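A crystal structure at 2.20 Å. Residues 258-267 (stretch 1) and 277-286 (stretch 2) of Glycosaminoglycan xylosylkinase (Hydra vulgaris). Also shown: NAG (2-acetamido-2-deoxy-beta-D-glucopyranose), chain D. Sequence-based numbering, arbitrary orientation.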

# COMPACT_ATOMS: atom_id res chain seq x y z
N PRO A 258 0.20 -21.63 15.33
CA PRO A 258 -1.02 -20.98 14.83
C PRO A 258 -2.02 -21.88 14.12
O PRO A 258 -3.05 -21.37 13.68
CB PRO A 258 -0.44 -19.95 13.84
CG PRO A 258 0.76 -20.64 13.29
CD PRO A 258 1.34 -21.46 14.42
N ARG A 259 -1.76 -23.19 14.01
CA ARG A 259 -2.57 -24.01 13.10
C ARG A 259 -4.03 -24.07 13.53
O ARG A 259 -4.93 -23.92 12.71
CB ARG A 259 -2.02 -25.42 12.99
CG ARG A 259 -2.81 -26.25 11.99
CD ARG A 259 -2.69 -25.68 10.57
NE ARG A 259 -1.32 -25.35 10.21
CZ ARG A 259 -0.47 -26.24 9.70
NH1 ARG A 259 -0.85 -27.50 9.50
NH2 ARG A 259 0.77 -25.86 9.40
N LEU A 260 -4.28 -24.30 14.82
CA LEU A 260 -5.66 -24.51 15.24
C LEU A 260 -6.45 -23.21 15.22
O LEU A 260 -7.62 -23.19 14.82
CB LEU A 260 -5.71 -25.15 16.64
CG LEU A 260 -7.10 -25.25 17.26
CD1 LEU A 260 -7.91 -26.32 16.55
CD2 LEU A 260 -6.99 -25.59 18.74
N LEU A 261 -5.82 -22.09 15.60
CA LEU A 261 -6.51 -20.81 15.48
C LEU A 261 -6.74 -20.44 14.02
O LEU A 261 -7.74 -19.78 13.70
CB LEU A 261 -5.73 -19.72 16.20
CG LEU A 261 -5.72 -19.80 17.72
CD1 LEU A 261 -4.91 -18.65 18.31
CD2 LEU A 261 -7.14 -19.80 18.25
N ASP A 262 -5.84 -20.85 13.12
CA ASP A 262 -6.10 -20.66 11.69
C ASP A 262 -7.35 -21.41 11.26
O ASP A 262 -8.19 -20.87 10.54
CB ASP A 262 -4.89 -21.11 10.86
CG ASP A 262 -3.79 -20.06 10.81
OD1 ASP A 262 -3.91 -19.01 11.49
OD2 ASP A 262 -2.79 -20.29 10.09
N LEU A 263 -7.49 -22.67 11.69
CA LEU A 263 -8.68 -23.43 11.29
C LEU A 263 -9.95 -22.85 11.88
O LEU A 263 -11.02 -22.96 11.27
CB LEU A 263 -8.54 -24.90 11.69
CG LEU A 263 -7.41 -25.72 11.06
CD1 LEU A 263 -7.43 -27.15 11.58
CD2 LEU A 263 -7.51 -25.70 9.54
N ILE A 264 -9.85 -22.21 13.05
CA ILE A 264 -11.03 -21.56 13.63
C ILE A 264 -11.37 -20.29 12.84
O ILE A 264 -12.54 -20.03 12.55
CB ILE A 264 -10.80 -21.29 15.12
CG1 ILE A 264 -10.58 -22.62 15.86
CG2 ILE A 264 -11.98 -20.55 15.71
CD1 ILE A 264 -10.26 -22.50 17.35
N ASP A 265 -10.36 -19.49 12.49
CA ASP A 265 -10.56 -18.38 11.56
C ASP A 265 -11.26 -18.85 10.30
O ASP A 265 -12.26 -18.26 9.86
CB ASP A 265 -9.22 -17.73 11.18
CG ASP A 265 -8.67 -16.79 12.24
OD1 ASP A 265 -9.41 -16.43 13.18
OD2 ASP A 265 -7.50 -16.38 12.10
N THR A 266 -10.72 -19.90 9.67
CA THR A 266 -11.23 -20.35 8.39
C THR A 266 -12.62 -20.98 8.52
O THR A 266 -13.40 -20.94 7.57
CB THR A 266 -10.23 -21.32 7.76
OG1 THR A 266 -9.01 -20.62 7.48
CG2 THR A 266 -10.76 -21.91 6.45
N SER A 267 -12.94 -21.55 9.69
CA SER A 267 -14.29 -22.07 9.87
C SER A 267 -15.31 -20.94 9.94
O SER A 267 -16.44 -21.10 9.46
CB SER A 267 -14.36 -22.93 11.13
OG SER A 267 -14.40 -22.13 12.30
C1 NAG D . 11.26 -13.89 7.50
C2 NAG D . 12.51 -13.06 7.92
C3 NAG D . 13.33 -12.70 6.66
C4 NAG D . 13.57 -13.92 5.77
C5 NAG D . 12.26 -14.65 5.50
C6 NAG D . 12.44 -15.94 4.74
C7 NAG D . 12.96 -11.24 9.51
C8 NAG D . 12.42 -9.98 10.13
N2 NAG D . 12.15 -11.85 8.63
O3 NAG D . 14.57 -12.10 7.02
O4 NAG D . 14.11 -13.50 4.52
O5 NAG D . 11.66 -14.99 6.74
O6 NAG D . 11.23 -16.70 4.74
O7 NAG D . 14.06 -11.68 9.80
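Stretch 2, residues 277-286: DRHHYEYIEN

Stretch 2 enters as a loop and becomes an extended strand from His280 to Asn286, which lies across the helix 259-267 with an angle of 120° between their N-to-C directions. The axes come no closer than 11.2 Å, so side chains bridge the gap. Arg259, Leu263 and Thr266, spaced three or four residues apart, share one side of the helix; on the strand, the alternation of an extended chain turns Tyr281 and Tyr283 toward the helix. Leu263 pairs with Tyr281 (CA to CA 8.6 Å) and Arg259 with Tyr283 (9.2 Å).

The polar contacts centre on Arg259, whose long side chain, with chi1 t and chi2 and chi3 both p, carries a flat, charged guanidinium to the strand. In the one direct hydrogen bond between the stretches, Arg259 NH1 donates to Tyr281 OH at 3.1 Å. The guanidinium also lies over the face of the Tyr283 ring, with Arg259 CZ 3.9 Å from the ring centroid and only 6° off the normal, a cation-pi contact in which the aromatic electrons face the positive charge.

Water extends this network. Water 1 accepts a weak hydrogen bond from Arg259 NH2 (2.9 Å) and donates to Glu285 OE2 (2.9 Å), linking opposite charges whose direct separation, Arg259 NH2 to Glu285 OE2, is 4.4 Å, beyond a salt bridge. Water 2 accepts from Arg259 NH1 (2.9 Å) and forms a weak hydrogen bond with Tyr283 OH (2.8 Å).

Apolar packing lies farther along the helix. Leu263 CD2 sits over the Tyr281 ring, 3.9 Å from its centroid, in a CH-pi contact: the broad ring offers a face to the methyl while its hydroxyl serves Arg259. Near the start of stretch 2, the compact Thr266 places CG2 3.6 Å from Arg278 NE.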

# COMPACT_ATOMS: atom_id res chain seq x y z
N ASP A 277 -17.27 -27.72 2.43
CA ASP A 277 -16.56 -28.72 1.65
C ASP A 277 -15.05 -28.62 1.78
O ASP A 277 -14.32 -29.16 0.94
CB ASP A 277 -16.98 -28.58 0.18
CG ASP A 277 -16.67 -29.81 -0.66
OD1 ASP A 277 -17.05 -30.93 -0.25
OD2 ASP A 277 -16.05 -29.66 -1.73
N ARG A 278 -14.54 -27.99 2.84
CA ARG A 278 -13.09 -27.96 3.06
C ARG A 278 -12.67 -29.19 3.87
O ARG A 278 -12.27 -29.11 5.04
CB ARG A 278 -12.68 -26.65 3.73
CG ARG A 278 -11.21 -26.31 3.50
CD ARG A 278 -10.82 -24.95 4.09
NE ARG A 278 -11.65 -23.86 3.57
CZ ARG A 278 -11.39 -23.19 2.45
NH1 ARG A 278 -10.32 -23.50 1.73
NH2 ARG A 278 -12.19 -22.21 2.07
N HIS A 279 -12.75 -30.35 3.22
CA HIS A 279 -12.39 -31.60 3.88
C HIS A 279 -10.88 -31.77 4.02
O HIS A 279 -10.41 -32.41 4.97
CB HIS A 279 -13.00 -32.79 3.13
CG HIS A 279 -12.75 -32.77 1.65
ND1 HIS A 279 -11.53 -33.05 1.09
CD2 HIS A 279 -13.58 -32.50 0.62
CE1 HIS A 279 -11.61 -32.95 -0.22
NE2 HIS A 279 -12.85 -32.62 -0.54
N HIS A 280 -10.11 -31.19 3.10
CA HIS A 280 -8.67 -31.04 3.24
C HIS A 280 -8.33 -29.56 3.19
O HIS A 280 -8.88 -28.83 2.36
CB HIS A 280 -7.90 -31.78 2.13
CG HIS A 280 -7.91 -33.26 2.27
ND1 HIS A 280 -9.04 -34.03 2.08
CD2 HIS A 280 -6.91 -34.13 2.56
CE1 HIS A 280 -8.74 -35.30 2.26
NE2 HIS A 280 -7.46 -35.39 2.56
N TYR A 281 -7.45 -29.11 4.07
CA TYR A 281 -7.00 -27.73 4.05
C TYR A 281 -5.58 -27.66 3.51
O TYR A 281 -4.85 -28.65 3.47
CB TYR A 281 -7.11 -27.08 5.43
CG TYR A 281 -6.16 -27.62 6.49
CD1 TYR A 281 -4.90 -27.06 6.66
CD2 TYR A 281 -6.53 -28.67 7.32
CE1 TYR A 281 -4.03 -27.54 7.62
CE2 TYR A 281 -5.67 -29.15 8.29
CZ TYR A 281 -4.42 -28.58 8.44
OH TYR A 281 -3.55 -29.05 9.40
N GLU A 282 -5.20 -26.46 3.08
CA GLU A 282 -3.90 -26.21 2.48
C GLU A 282 -3.23 -25.03 3.17
O GLU A 282 -3.91 -24.10 3.63
CB GLU A 282 -4.04 -25.95 0.97
CG GLU A 282 -4.46 -27.19 0.18
CD GLU A 282 -4.87 -26.87 -1.25
OE1 GLU A 282 -4.10 -27.23 -2.17
OE2 GLU A 282 -5.95 -26.28 -1.45
N TYR A 283 -1.90 -25.08 3.25
CA TYR A 283 -1.17 -24.06 3.98
C TYR A 283 0.18 -23.80 3.33
O TYR A 283 0.72 -24.66 2.62
CB TYR A 283 -0.99 -24.45 5.46
CG TYR A 283 -0.15 -25.69 5.71
CD1 TYR A 283 -0.73 -26.96 5.69
CD2 TYR A 283 1.19 -25.60 6.03
CE1 TYR A 283 0.03 -28.10 5.95
CE2 TYR A 283 1.96 -26.73 6.29
CZ TYR A 283 1.37 -27.98 6.25
OH TYR A 283 2.13 -29.09 6.50
N ILE A 284 0.70 -22.59 3.54
CA ILE A 284 2.05 -22.23 3.14
C ILE A 284 2.93 -22.26 4.38
O ILE A 284 2.44 -22.22 5.52
CB ILE A 284 2.12 -20.84 2.45
CG1 ILE A 284 1.57 -19.75 3.38
CG2 ILE A 284 1.37 -20.87 1.12
CD1 ILE A 284 1.73 -18.33 2.83
N GLU A 285 4.24 -22.33 4.18
CA GLU A 285 5.15 -22.48 5.31
C GLU A 285 6.56 -22.09 4.89
O GLU A 285 7.00 -22.42 3.78
CB GLU A 285 5.11 -23.91 5.85
CG GLU A 285 5.94 -24.14 7.11
CD GLU A 285 5.69 -25.51 7.71
OE1 GLU A 285 6.03 -26.50 7.05
OE2 GLU A 285 5.17 -25.60 8.84
N ASN A 286 7.26 -21.38 5.77
CA ASN A 286 8.68 -21.13 5.62
C ASN A 286 9.30 -21.05 7.01
O ASN A 286 8.71 -21.53 7.99
CB ASN A 286 8.92 -19.88 4.75
CG ASN A 286 8.43 -18.59 5.40
OD1 ASN A 286 8.12 -18.55 6.60
ND2 ASN A 286 8.37 -17.53 4.61
O HOH W 1 3.17 -27.27 10.04
O HOH W 2 1.70 -28.79 9.23